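Local structure of sarcosine oxidase (Pyrococcus horikoshii, 1Y56) at residues 50-54 with 86-90; 225-231 with 299-305; 247-251 with 262-266. The protein forms the FAD-binding beta subunit of an L-proline dehydrogenase complex and probably oxidises L-proline with its flavin. All blocks are in the same frame, centred on the assembly; numbering follows the deposited sequence.

Interaction 1 (50-54 with 86-90). With FAD (flavin-adenine dinucleotide), chain I.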
loop_
_atom_site.group_PDB
_atom_site.type_symbol
_atom_site.label_atom_id
_atom_site.label_comp_id
_atom_site.label_asym_id
_atom_site.label_seq_id
_atom_site.Cartn_x
_atom_site.Cartn_y
_atom_site.Cartn_z
ATOM N N GLY B 50 21.643 33.669 -34.863
ATOM C CA GLY B 50 23.032 34.058 -35.320
ATOM C C GLY B 50 22.902 35.455 -35.845
ATOM O O GLY B 50 22.033 36.159 -35.344
ATOM N N ILE B 51 23.676 35.930 -36.826
ATOM C CA ILE B 51 24.988 35.522 -37.289
ATOM C C ILE B 51 25.529 36.918 -37.597
ATOM O O ILE B 51 24.860 37.717 -38.243
ATOM C CB ILE B 51 24.986 34.725 -38.629
ATOM C CG1 ILE B 51 24.272 33.376 -38.495
ATOM C CG2 ILE B 51 26.425 34.492 -39.123
ATOM C CD1 ILE B 51 24.260 32.541 -39.768
ATOM N N ARG B 52 26.739 37.208 -37.145
ATOM C CA ARG B 52 27.185 38.575 -37.005
ATOM C C ARG B 52 28.680 38.671 -37.273
ATOM O O ARG B 52 29.438 37.758 -36.920
ATOM C CB ARG B 52 26.914 38.983 -35.567
ATOM C CG ARG B 52 26.817 40.444 -35.310
ATOM C CD ARG B 52 27.423 40.810 -33.934
ATOM N NE ARG B 52 27.145 39.851 -32.860
ATOM C CZ ARG B 52 27.905 39.696 -31.777
ATOM N NH1 ARG B 52 27.563 38.793 -30.869
ATOM N NH2 ARG B 52 29.004 40.424 -31.602
ATOM N N GLN B 53 29.106 39.771 -37.896
ATOM C CA GLN B 53 30.542 40.055 -38.086
ATOM C C GLN B 53 30.989 41.285 -37.290
ATOM O O GLN B 53 32.165 41.641 -37.308
ATOM C CB GLN B 53 30.884 40.258 -39.568
ATOM C CG GLN B 53 30.594 39.079 -40.476
ATOM C CD GLN B 53 30.385 39.501 -41.916
ATOM O OE1 GLN B 53 31.254 39.282 -42.767
ATOM N NE2 GLN B 53 29.235 40.120 -42.200
ATOM N N GLN B 54 30.043 41.937 -36.612
ATOM C CA GLN B 54 30.323 43.141 -35.830
ATOM C C GLN B 54 30.878 42.803 -34.440
ATOM O O GLN B 54 30.170 42.817 -33.437
ATOM C CB GLN B 54 29.090 44.039 -35.747
ATOM C CG GLN B 54 28.652 44.599 -37.092
ATOM C CD GLN B 54 27.446 45.511 -36.979
ATOM O OE1 GLN B 54 27.508 46.573 -36.362
ATOM N NE2 GLN B 54 26.334 45.095 -37.580
ATOM N N GLY B 86 20.877 41.692 -42.184
ATOM C CA GLY B 86 21.650 42.656 -41.395
ATOM C C GLY B 86 21.530 42.511 -39.886
ATOM O O GLY B 86 20.724 41.720 -39.387
ATOM N N TYR B 87 22.366 43.270 -39.175
ATOM C CA TYR B 87 22.322 43.435 -37.722
ATOM C C TYR B 87 22.325 44.920 -37.481
ATOM O O TYR B 87 23.065 45.654 -38.126
ATOM C CB TYR B 87 23.589 42.906 -37.083
ATOM C CG TYR B 87 23.496 41.698 -36.178
ATOM C CD1 TYR B 87 23.796 41.813 -34.825
ATOM C CD2 TYR B 87 23.192 40.430 -36.680
ATOM C CE1 TYR B 87 23.768 40.710 -33.985
ATOM C CE2 TYR B 87 23.160 39.306 -35.841
ATOM C CZ TYR B 87 23.454 39.457 -34.498
ATOM O OH TYR B 87 23.436 38.375 -33.651
ATOM N N LEU B 88 21.532 45.359 -36.518
ATOM C CA LEU B 88 21.331 46.770 -36.266
ATOM C C LEU B 88 21.561 47.083 -34.791
ATOM O O LEU B 88 20.736 46.745 -33.946
ATOM C CB LEU B 88 19.907 47.117 -36.663
ATOM C CG LEU B 88 19.535 48.569 -36.849
ATOM C CD1 LEU B 88 20.241 49.130 -38.081
ATOM C CD2 LEU B 88 18.032 48.642 -36.999
ATOM N N PHE B 89 22.692 47.703 -34.476
ATOM C CA PHE B 89 22.984 48.102 -33.106
ATOM C C PHE B 89 22.467 49.513 -32.866
ATOM O O PHE B 89 23.000 50.463 -33.434
ATOM C CB PHE B 89 24.487 48.079 -32.866
ATOM C CG PHE B 89 25.074 46.698 -32.736
ATOM C CD1 PHE B 89 25.275 46.127 -31.481
ATOM C CD2 PHE B 89 25.473 45.979 -33.868
ATOM C CE1 PHE B 89 25.843 44.861 -31.361
ATOM C CE2 PHE B 89 26.040 44.714 -33.748
ATOM C CZ PHE B 89 26.226 44.156 -32.504
ATOM N N LEU B 90 21.434 49.666 -32.041
ATOM C CA LEU B 90 20.925 51.010 -31.742
ATOM C C LEU B 90 21.792 51.742 -30.722
ATOM O O LEU B 90 22.115 51.190 -29.681
ATOM C CB LEU B 90 19.489 50.959 -31.222
ATOM C CG LEU B 90 18.431 50.217 -32.028
ATOM C CD1 LEU B 90 17.165 50.087 -31.204
ATOM C CD2 LEU B 90 18.187 50.926 -33.351
HETATM P PA FAD I . 25.835 22.352 -28.037
HETATM O O1A FAD I . 25.366 22.348 -26.614
HETATM O O2A FAD I . 24.854 22.733 -29.114
HETATM O O5B FAD I . 26.502 20.928 -28.355
HETATM C C5B FAD I . 27.168 20.185 -27.347
HETATM C C4B FAD I . 26.622 18.772 -27.419
HETATM O O4B FAD I . 27.481 17.901 -26.693
HETATM C C3B FAD I . 25.231 18.637 -26.804
HETATM O O3B FAD I . 24.282 18.282 -27.823
HETATM C C2B FAD I . 25.382 17.546 -25.757
HETATM O O2B FAD I . 24.378 16.544 -25.811
HETATM C C1B FAD I . 26.676 16.877 -26.132
HETATM N N9A FAD I . 27.312 16.222 -24.969
HETATM C C8A FAD I . 27.509 16.727 -23.737
HETATM N N7A FAD I . 28.103 15.775 -22.978
HETATM C C5A FAD I . 28.270 14.681 -23.747
HETATM C C6A FAD I . 28.822 13.422 -23.534
HETATM N N6A FAD I . 29.342 13.094 -22.324
HETATM N N1A FAD I . 28.838 12.530 -24.542
HETATM C C2A FAD I . 28.330 12.834 -25.756
HETATM N N3A FAD I . 27.792 14.040 -25.996
HETATM C C4A FAD I . 27.764 14.972 -25.005
HETATM N N1 FAD I . 24.777 31.724 -30.810
HETATM C C2 FAD I . 24.841 32.465 -31.932
HETATM O O2 FAD I . 25.860 32.384 -32.642
HETATM N N3 FAD I . 23.845 33.289 -32.314
HETATM C C4 FAD I . 22.712 33.421 -31.598
HETATM O O4 FAD I . 21.792 34.186 -31.975
HETATM C C4X FAD I . 22.571 32.700 -30.419
HETATM N N5 FAD I . 21.463 32.780 -29.638
HETATM C C5X FAD I . 21.367 32.047 -28.498
HETATM C C6 FAD I . 20.206 32.156 -27.722
HETATM C C7 FAD I . 20.068 31.411 -26.547
HETATM C C7M FAD I . 18.809 31.541 -25.719
HETATM C C8 FAD I . 21.107 30.555 -26.152
HETATM C C8M FAD I . 21.019 29.745 -24.919
HETATM C C9 FAD I . 22.265 30.445 -26.922
HETATM C C9A FAD I . 22.407 31.180 -28.099
HETATM N N10 FAD I . 23.538 31.053 -28.826
HETATM C C10 FAD I . 23.690 31.800 -30.019
HETATM C "C1'" FAD I . 24.606 30.170 -28.371
HETATM C "C2'" FAD I . 24.686 28.937 -29.231
HETATM O "O2'" FAD I . 23.519 28.166 -28.976
HETATM C "C3'" FAD I . 25.896 28.139 -28.803
HETATM O "O3'" FAD I . 27.062 28.969 -28.870
HETATM C "C4'" FAD I . 26.064 26.936 -29.712
HETATM O "O4'" FAD I . 24.891 26.102 -29.698
HETATM C "C5'" FAD I . 27.263 26.110 -29.286
HETATM O "O5'" FAD I . 27.183 24.914 -30.050
HETATM P P FAD I . 27.931 23.621 -29.516
HETATM O O1P FAD I . 29.307 24.054 -29.080
HETATM O O2P FAD I . 27.737 22.554 -30.555
HETATM O O3P FAD I . 27.101 23.329 -28.166
HETATM O O HOH W 1 24.994 38.031 -31.041
#
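R52 lays an aliphatic carbon, not its charged end, on the ring of Y87. Its CG sits over the middle of one face, 3.3 Å from the ring centroid of Y87, in a CH-pi contact. CG of R52 is anti to the backbone N (chi1 -158°), and bends at chi2 and chi3 then turn the guanidinium along its own segment toward Q54. There NH2 of R52 donates a nearly straight bond to O of Q54 (3.2 Å, 166°); the oxygen lies in the guanidinium plane, while NH2 stands above the carbonyl plane. NH1 of R52 donates a hydrogen bond to a water that also lies 3.1 Å from OH of Y87. CD of R52 meets the edge of F89. Q54 runs past both rings. Its NE2 makes a weak bond to O of Y87, while OE1 bonds to S138 and NE2 also to D143, which together hold the amide. A cis peptide links G50 and I51, and N of G50 donates to O4 of FAD (2.9 Å). The contact thus joins the edge of the flavin to the large mixed sheet of the FAD-dependent oxidoreductase fold. Around it, I51 packs on helix 58-78 and helix 337-354, and F89 on strand 136-140.

Interaction 2 (225-231 with 299-305). With FMN (flavin mononucleotide), chain E.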
loop_
_atom_site.group_PDB
_atom_site.type_symbol
_atom_site.label_atom_id
_atom_site.label_comp_id
_atom_site.label_asym_id
_atom_site.label_seq_id
_atom_site.Cartn_x
_atom_site.Cartn_y
_atom_site.Cartn_z
ATOM N N HIS B 225 20.691 31.538 -19.840
ATOM C CA HIS B 225 20.085 32.636 -20.617
ATOM C C HIS B 225 18.688 32.240 -21.094
ATOM O O HIS B 225 18.348 31.052 -21.099
ATOM C CB HIS B 225 21.000 33.100 -21.754
ATOM C CG HIS B 225 22.102 34.005 -21.286
ATOM N ND1 HIS B 225 23.211 33.539 -20.605
ATOM C CD2 HIS B 225 22.244 35.353 -21.356
ATOM C CE1 HIS B 225 23.997 34.558 -20.296
ATOM N NE2 HIS B 225 23.435 35.668 -20.743
ATOM N N GLN B 226 17.868 33.226 -21.437
ATOM C CA GLN B 226 16.469 32.960 -21.768
ATOM C C GLN B 226 15.989 33.641 -23.050
ATOM O O GLN B 226 16.600 34.599 -23.536
ATOM C CB GLN B 226 15.554 33.326 -20.596
ATOM C CG GLN B 226 15.725 32.438 -19.357
ATOM C CD GLN B 226 14.737 32.779 -18.255
ATOM O OE1 GLN B 226 13.541 32.513 -18.379
ATOM N NE2 GLN B 226 15.229 33.376 -17.173
ATOM N N ALA B 227 14.896 33.131 -23.608
ATOM C CA ALA B 227 14.307 33.733 -24.795
ATOM C C ALA B 227 12.788 33.735 -24.734
ATOM O O ALA B 227 12.179 32.985 -23.967
ATOM C CB ALA B 227 14.815 33.049 -26.078
ATOM N N VAL B 228 12.190 34.604 -25.542
ATOM C CA VAL B 228 10.744 34.683 -25.694
ATOM C C VAL B 228 10.378 34.515 -27.173
ATOM O O VAL B 228 11.194 34.765 -28.058
ATOM C CB VAL B 228 10.207 36.012 -25.118
ATOM C CG1 VAL B 228 10.727 37.195 -25.915
ATOM C CG2 VAL B 228 8.693 36.015 -25.044
ATOM N N ILE B 229 9.165 34.053 -27.435
ATOM C CA ILE B 229 8.629 34.054 -28.791
ATOM C C ILE B 229 7.225 34.655 -28.748
ATOM O O ILE B 229 6.430 34.337 -27.858
ATOM C CB ILE B 229 8.624 32.624 -29.432
ATOM C CG1 ILE B 229 8.194 32.677 -30.893
ATOM C CG2 ILE B 229 7.716 31.642 -28.649
ATOM C CD1 ILE B 229 9.159 33.383 -31.755
ATOM N N THR B 230 6.926 35.540 -29.690
ATOM C CA THR B 230 5.582 36.094 -29.771
ATOM C C THR B 230 4.761 35.336 -30.807
ATOM O O THR B 230 5.251 34.400 -31.442
ATOM C CB THR B 230 5.593 37.586 -30.118
ATOM O OG1 THR B 230 5.607 37.747 -31.539
ATOM C CG2 THR B 230 6.803 38.273 -29.532
ATOM N N GLN B 231 3.504 35.739 -30.962
ATOM C CA GLN B 231 2.637 35.208 -32.007
ATOM C C GLN B 231 3.174 35.646 -33.365
ATOM O O GLN B 231 3.838 36.671 -33.449
ATOM C CB GLN B 231 1.232 35.733 -31.818
ATOM C CG GLN B 231 1.137 37.222 -31.936
ATOM C CD GLN B 231 -0.292 37.695 -31.938
ATOM O OE1 GLN B 231 -0.770 38.302 -30.967
ATOM N NE2 GLN B 231 -0.998 37.409 -33.029
ATOM N N LEU B 299 0.718 39.113 -28.396
ATOM C CA LEU B 299 0.694 37.980 -27.483
ATOM C C LEU B 299 2.065 37.300 -27.343
ATOM O O LEU B 299 2.721 36.998 -28.355
ATOM C CB LEU B 299 -0.310 36.960 -28.004
ATOM C CG LEU B 299 -1.739 36.840 -27.475
ATOM C CD1 LEU B 299 -2.133 37.938 -26.512
ATOM C CD2 LEU B 299 -2.699 36.763 -28.643
ATOM N N ILE B 300 2.499 37.072 -26.099
ATOM C CA ILE B 300 3.628 36.174 -25.833
ATOM C C ILE B 300 3.089 34.755 -25.772
ATOM O O ILE B 300 2.094 34.517 -25.102
ATOM C CB ILE B 300 4.321 36.488 -24.507
ATOM C CG1 ILE B 300 5.044 37.818 -24.587
ATOM C CG2 ILE B 300 5.322 35.404 -24.162
ATOM C CD1 ILE B 300 5.350 38.417 -23.237
ATOM N N LEU B 301 3.735 33.822 -26.470
ATOM C CA LEU B 301 3.251 32.439 -26.530
ATOM C C LEU B 301 3.954 31.505 -25.565
ATOM O O LEU B 301 3.304 30.730 -24.872
ATOM C CB LEU B 301 3.371 31.872 -27.944
ATOM C CG LEU B 301 2.446 32.478 -28.999
ATOM C CD1 LEU B 301 2.629 31.762 -30.324
ATOM C CD2 LEU B 301 0.986 32.452 -28.560
ATOM N N ARG B 302 5.280 31.583 -25.537
ATOM C CA ARG B 302 6.127 30.711 -24.738
ATOM C C ARG B 302 7.445 31.428 -24.440
ATOM O O ARG B 302 7.821 32.393 -25.110
ATOM C CB ARG B 302 6.380 29.379 -25.478
ATOM C CG ARG B 302 7.496 28.478 -24.893
ATOM C CD ARG B 302 7.626 27.125 -25.622
ATOM N NE ARG B 302 6.646 26.175 -25.106
ATOM C CZ ARG B 302 6.925 25.052 -24.443
ATOM N NH1 ARG B 302 5.927 24.287 -24.014
ATOM N NH2 ARG B 302 8.181 24.678 -24.217
ATOM N N THR B 303 8.132 30.928 -23.419
ATOM C CA THR B 303 9.439 31.399 -23.006
ATOM C C THR B 303 10.282 30.152 -22.774
ATOM O O THR B 303 9.742 29.133 -22.341
ATOM C CB THR B 303 9.297 32.171 -21.700
ATOM O OG1 THR B 303 8.828 33.489 -21.992
ATOM C CG2 THR B 303 10.611 32.282 -20.979
ATOM N N TRP B 304 11.580 30.203 -23.075
ATOM C CA TRP B 304 12.460 29.078 -22.752
ATOM C C TRP B 304 13.866 29.503 -22.304
ATOM O O TRP B 304 14.168 30.697 -22.244
ATOM C CB TRP B 304 12.527 28.075 -23.908
ATOM C CG TRP B 304 13.256 28.576 -25.093
ATOM C CD1 TRP B 304 14.550 28.325 -25.420
ATOM C CD2 TRP B 304 12.736 29.414 -26.114
ATOM N NE1 TRP B 304 14.875 28.965 -26.584
ATOM C CE2 TRP B 304 13.775 29.642 -27.034
ATOM C CE3 TRP B 304 11.486 30.002 -26.345
ATOM C CZ2 TRP B 304 13.606 30.425 -28.171
ATOM C CZ3 TRP B 304 11.321 30.786 -27.464
ATOM C CH2 TRP B 304 12.375 30.987 -28.368
ATOM N N ALA B 305 14.707 28.517 -21.985
ATOM C CA ALA B 305 16.065 28.768 -21.519
ATOM C C ALA B 305 17.097 27.852 -22.184
ATOM O O ALA B 305 16.757 26.803 -22.743
ATOM C CB ALA B 305 16.136 28.623 -20.003
HETATM N N1 FMN E . 8.022 27.733 -29.052
HETATM C C2 FMN E . 6.739 27.977 -29.406
HETATM O O2 FMN E . 5.810 27.677 -28.622
HETATM N N3 FMN E . 6.443 28.542 -30.593
HETATM C C4 FMN E . 7.426 28.872 -31.454
HETATM O O4 FMN E . 7.140 29.393 -32.553
HETATM C C4A FMN E . 8.763 28.630 -31.112
HETATM N N5 FMN E . 9.778 28.950 -31.960
HETATM C C5A FMN E . 11.083 28.723 -31.649
HETATM C C6 FMN E . 12.083 29.075 -32.563
HETATM C C7 FMN E . 13.430 28.850 -32.270
HETATM C C7M FMN E . 14.464 29.250 -33.303
HETATM C C8 FMN E . 13.771 28.265 -31.041
HETATM C C8M FMN E . 15.181 28.002 -30.662
HETATM C C9 FMN E . 12.773 27.910 -30.130
HETATM C C9A FMN E . 11.424 28.138 -30.422
HETATM N N10 FMN E . 10.380 27.788 -29.523
HETATM C C10 FMN E . 9.039 28.045 -29.876
HETATM C "C1'" FMN E . 10.659 27.201 -28.222
HETATM C "C2'" FMN E . 10.777 25.701 -28.290
HETATM O "O2'" FMN E . 9.607 25.152 -27.658
HETATM C "C3'" FMN E . 12.121 25.358 -27.623
HETATM O "O3'" FMN E . 12.781 24.253 -28.265
HETATM C "C4'" FMN E . 11.937 25.063 -26.169
HETATM O "O4'" FMN E . 10.947 25.498 -25.594
HETATM C "C5'" FMN E . 12.967 24.229 -25.436
HETATM O "O5'" FMN E . 12.298 23.132 -24.822
HETATM P P FMN E . 11.707 23.253 -23.327
HETATM O O1P FMN E . 12.942 23.167 -22.469
HETATM O O2P FMN E . 10.758 22.086 -23.228
HETATM O O3P FMN E . 11.015 24.583 -23.228
#
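Two antiparallel strands of the large mixed sheet, 225-230 and 299-305, form the platform on which FMN is bound. A227 pairs with W304 through two backbone bonds, A227 N to W304 O (2.9 Å) and W304 N to A227 O. I229 N bonds to R302 O. The register then slips by one at a beta bulge, so that O of I229 takes N of L301 (3.1 Å) in its carbonyl plane. Beyond it, the side chain of Q231 closes the strand end: its OE1 receives N of L299 on a lone pair (3.1 Å).

W304 is gripped between protein and cofactor. CB of A227 lies over one face of its six-membered ring, 3.8 Å from the centroid. FMN covers the opposite face, with C9 of FMN 3.3 Å from CZ2 of W304. CG of W304 stands between its backbone N and carbonyl carbon (chi1 70°), which swings the indole back over A227, and NE1 is held by O of R46. CB of I229 meets the ring edge. R302 reaches past the flavin to the FMN tail, where NH2 donates to O4' of FMN (3.2 Å) and lies 3.0 Å from O3P of FMN. V477 and Q450 of the hypothetical protein PH1363 chain take its other nitrogens. On the reverse face, V228 meets I300, CG2 to CG2. Together this is an antiparallel strand pair with a beta bulge, forming one wall of an FMN site at a subunit interface.

Interaction 3 (247-251 with 262-266)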
loop_
_atom_site.group_PDB
_atom_site.type_symbol
_atom_site.label_atom_id
_atom_site.label_comp_id
_atom_site.label_asym_id
_atom_site.label_seq_id
_atom_site.Cartn_x
_atom_site.Cartn_y
_atom_site.Cartn_z
ATOM N N TYR B 247 18.939 49.262 -23.581
ATOM C CA TYR B 247 17.772 48.602 -22.985
ATOM C C TYR B 247 17.989 47.106 -22.695
ATOM O O TYR B 247 17.320 46.244 -23.250
ATOM C CB TYR B 247 16.504 48.852 -23.809
ATOM C CG TYR B 247 16.001 50.282 -23.734
ATOM C CD1 TYR B 247 15.918 51.081 -24.884
ATOM C CD2 TYR B 247 15.614 50.843 -22.512
ATOM C CE1 TYR B 247 15.464 52.404 -24.809
ATOM C CE2 TYR B 247 15.156 52.158 -22.429
ATOM C CZ TYR B 247 15.088 52.930 -23.576
ATOM O OH TYR B 247 14.639 54.220 -23.480
ATOM N N GLY B 248 19.048 46.794 -21.951
ATOM C CA GLY B 248 19.165 45.554 -21.183
ATOM C C GLY B 248 19.805 44.474 -22.068
ATOM O O GLY B 248 19.496 43.286 -21.932
ATOM N N HIS B 249 20.702 44.881 -22.966
ATOM C CA HIS B 249 21.269 43.969 -23.966
ATOM C C HIS B 249 20.176 43.170 -24.688
ATOM O O HIS B 249 20.328 41.982 -24.969
ATOM C CB HIS B 249 22.334 43.044 -23.350
ATOM C CG HIS B 249 23.435 43.776 -22.639
ATOM N ND1 HIS B 249 23.664 45.131 -22.802
ATOM C CD2 HIS B 249 24.381 43.337 -21.774
ATOM C CE1 HIS B 249 24.690 45.497 -22.055
ATOM N NE2 HIS B 249 25.147 44.426 -21.427
ATOM N N ALA B 250 19.067 43.842 -24.976
ATOM C CA ALA B 250 18.001 43.247 -25.750
ATOM C C ALA B 250 18.484 42.947 -27.151
ATOM O O ALA B 250 19.204 43.744 -27.766
ATOM C CB ALA B 250 16.819 44.168 -25.809
ATOM N N TYR B 251 18.100 41.774 -27.633
ATOM C CA TYR B 251 18.167 41.450 -29.042
ATOM C C TYR B 251 16.796 40.912 -29.449
ATOM O O TYR B 251 16.195 40.127 -28.711
ATOM C CB TYR B 251 19.270 40.428 -29.299
ATOM C CG TYR B 251 19.030 39.060 -28.703
ATOM C CD1 TYR B 251 19.416 38.769 -27.401
ATOM C CD2 TYR B 251 18.425 38.052 -29.449
ATOM C CE1 TYR B 251 19.209 37.517 -26.856
ATOM C CE2 TYR B 251 18.208 36.795 -28.917
ATOM C CZ TYR B 251 18.605 36.527 -27.617
ATOM O OH TYR B 251 18.386 35.269 -27.082
ATOM N N GLY B 262 13.531 36.556 -29.231
ATOM C CA GLY B 262 14.599 37.348 -28.654
ATOM C C GLY B 262 14.796 37.130 -27.177
ATOM O O GLY B 262 14.014 36.436 -26.531
ATOM N N GLY B 263 15.855 37.733 -26.651
ATOM C CA GLY B 263 16.161 37.672 -25.235
ATOM C C GLY B 263 16.747 38.988 -24.774
ATOM O O GLY B 263 16.626 40.002 -25.466
ATOM N N ILE B 264 17.360 38.957 -23.593
ATOM C CA ILE B 264 18.059 40.090 -22.997
ATOM C C ILE B 264 19.271 39.553 -22.230
ATOM O O ILE B 264 19.440 38.333 -22.099
ATOM C CB ILE B 264 17.154 40.909 -22.042
ATOM C CG1 ILE B 264 16.422 39.993 -21.060
ATOM C CG2 ILE B 264 16.156 41.751 -22.815
ATOM C CD1 ILE B 264 15.751 40.723 -19.925
ATOM N N GLY B 265 20.106 40.462 -21.728
ATOM C CA GLY B 265 21.291 40.099 -20.944
ATOM C C GLY B 265 21.061 39.210 -19.727
ATOM O O GLY B 265 21.883 38.348 -19.440
ATOM N N TYR B 266 19.938 39.415 -19.032
ATOM C CA TYR B 266 19.566 38.705 -17.792
ATOM C C TYR B 266 20.121 37.281 -17.617
ATOM O O TYR B 266 19.544 36.304 -18.084
ATOM C CB TYR B 266 18.041 38.727 -17.642
ATOM C CG TYR B 266 17.513 38.272 -16.291
ATOM C CD1 TYR B 266 17.521 39.124 -15.181
ATOM C CD2 TYR B 266 16.981 36.996 -16.135
ATOM C CE1 TYR B 266 17.028 38.701 -13.945
ATOM C CE2 TYR B 266 16.491 36.566 -14.915
ATOM C CZ TYR B 266 16.512 37.414 -13.824
ATOM O OH TYR B 266 16.006 36.952 -12.627
#
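The backbones of 247-251 and 262-266 run roughly antiparallel, their touching parts 146° apart end to end. They belong to the beta hairpin of strands 250-253 and 261-263. Y251 and G263 form its hydrogen-bonded pair here. N of Y251 donates to O of G263 (3.2 Å), from above the carbonyl plane. The return bond, from N of G263 to O of Y251, is weak and bent. Further along, N of G265 makes a straighter bond to O of G248 (2.9 Å, 171°), which ties the loop before strand 250-253 to G265 of the facing segment.

The Y251 ring does most of the side-chain work. It lies flat against the glycine backbone, with N of G263 3.1 Å above its plane and displaced toward the rim. CG of Y251 stands between the backbone N and the carbonyl carbon (chi1 67°), a turn that carries the ring across to the facing strand. G263 leaves room for the ring, since a CB there would run into OH of Y251. At G262 a CB would run into the backbone O of Y251. Y251 also belongs to the FAD pocket and packs on M241 and I243 of strand 241-244. A serine in place of Y251 would probably leave the G262-G263 backbone without its cover and open a gap beside the flavin.

I264 works on the other segment at its loop end. Its CB rests 3.3 Å from O of G248, the same oxygen that takes the G265 bond. Its CG2 branch faces A250, a small apolar touch on the hairpin, and CB of H249 comes against the backbone of G265. The methyl-to-methyl distance from CB of A250 to CG2 of I264 is 3.9 Å.

In the fold
All three interactions reach the same mixed sheet, and each lies near a flavin. Interaction 1 meets FAD directly, through G50. Interaction 3 reaches it through Y251, about 4 Å away, and the A227 side chain of interaction 2 is at a similar distance. Interaction 2 also carries the FMN wall, and Y251 is about 9 Å from that cofactor. Interactions 2 and 3 touch because strands 221-230 and 261-263 are neighbours: N of V228 lies 2.8 Å from O of G262, a probable hydrogen bond. Interaction 1 stands apart, its centre about 14 Å from that of interaction 3 and about 21 Å from that of interaction 2.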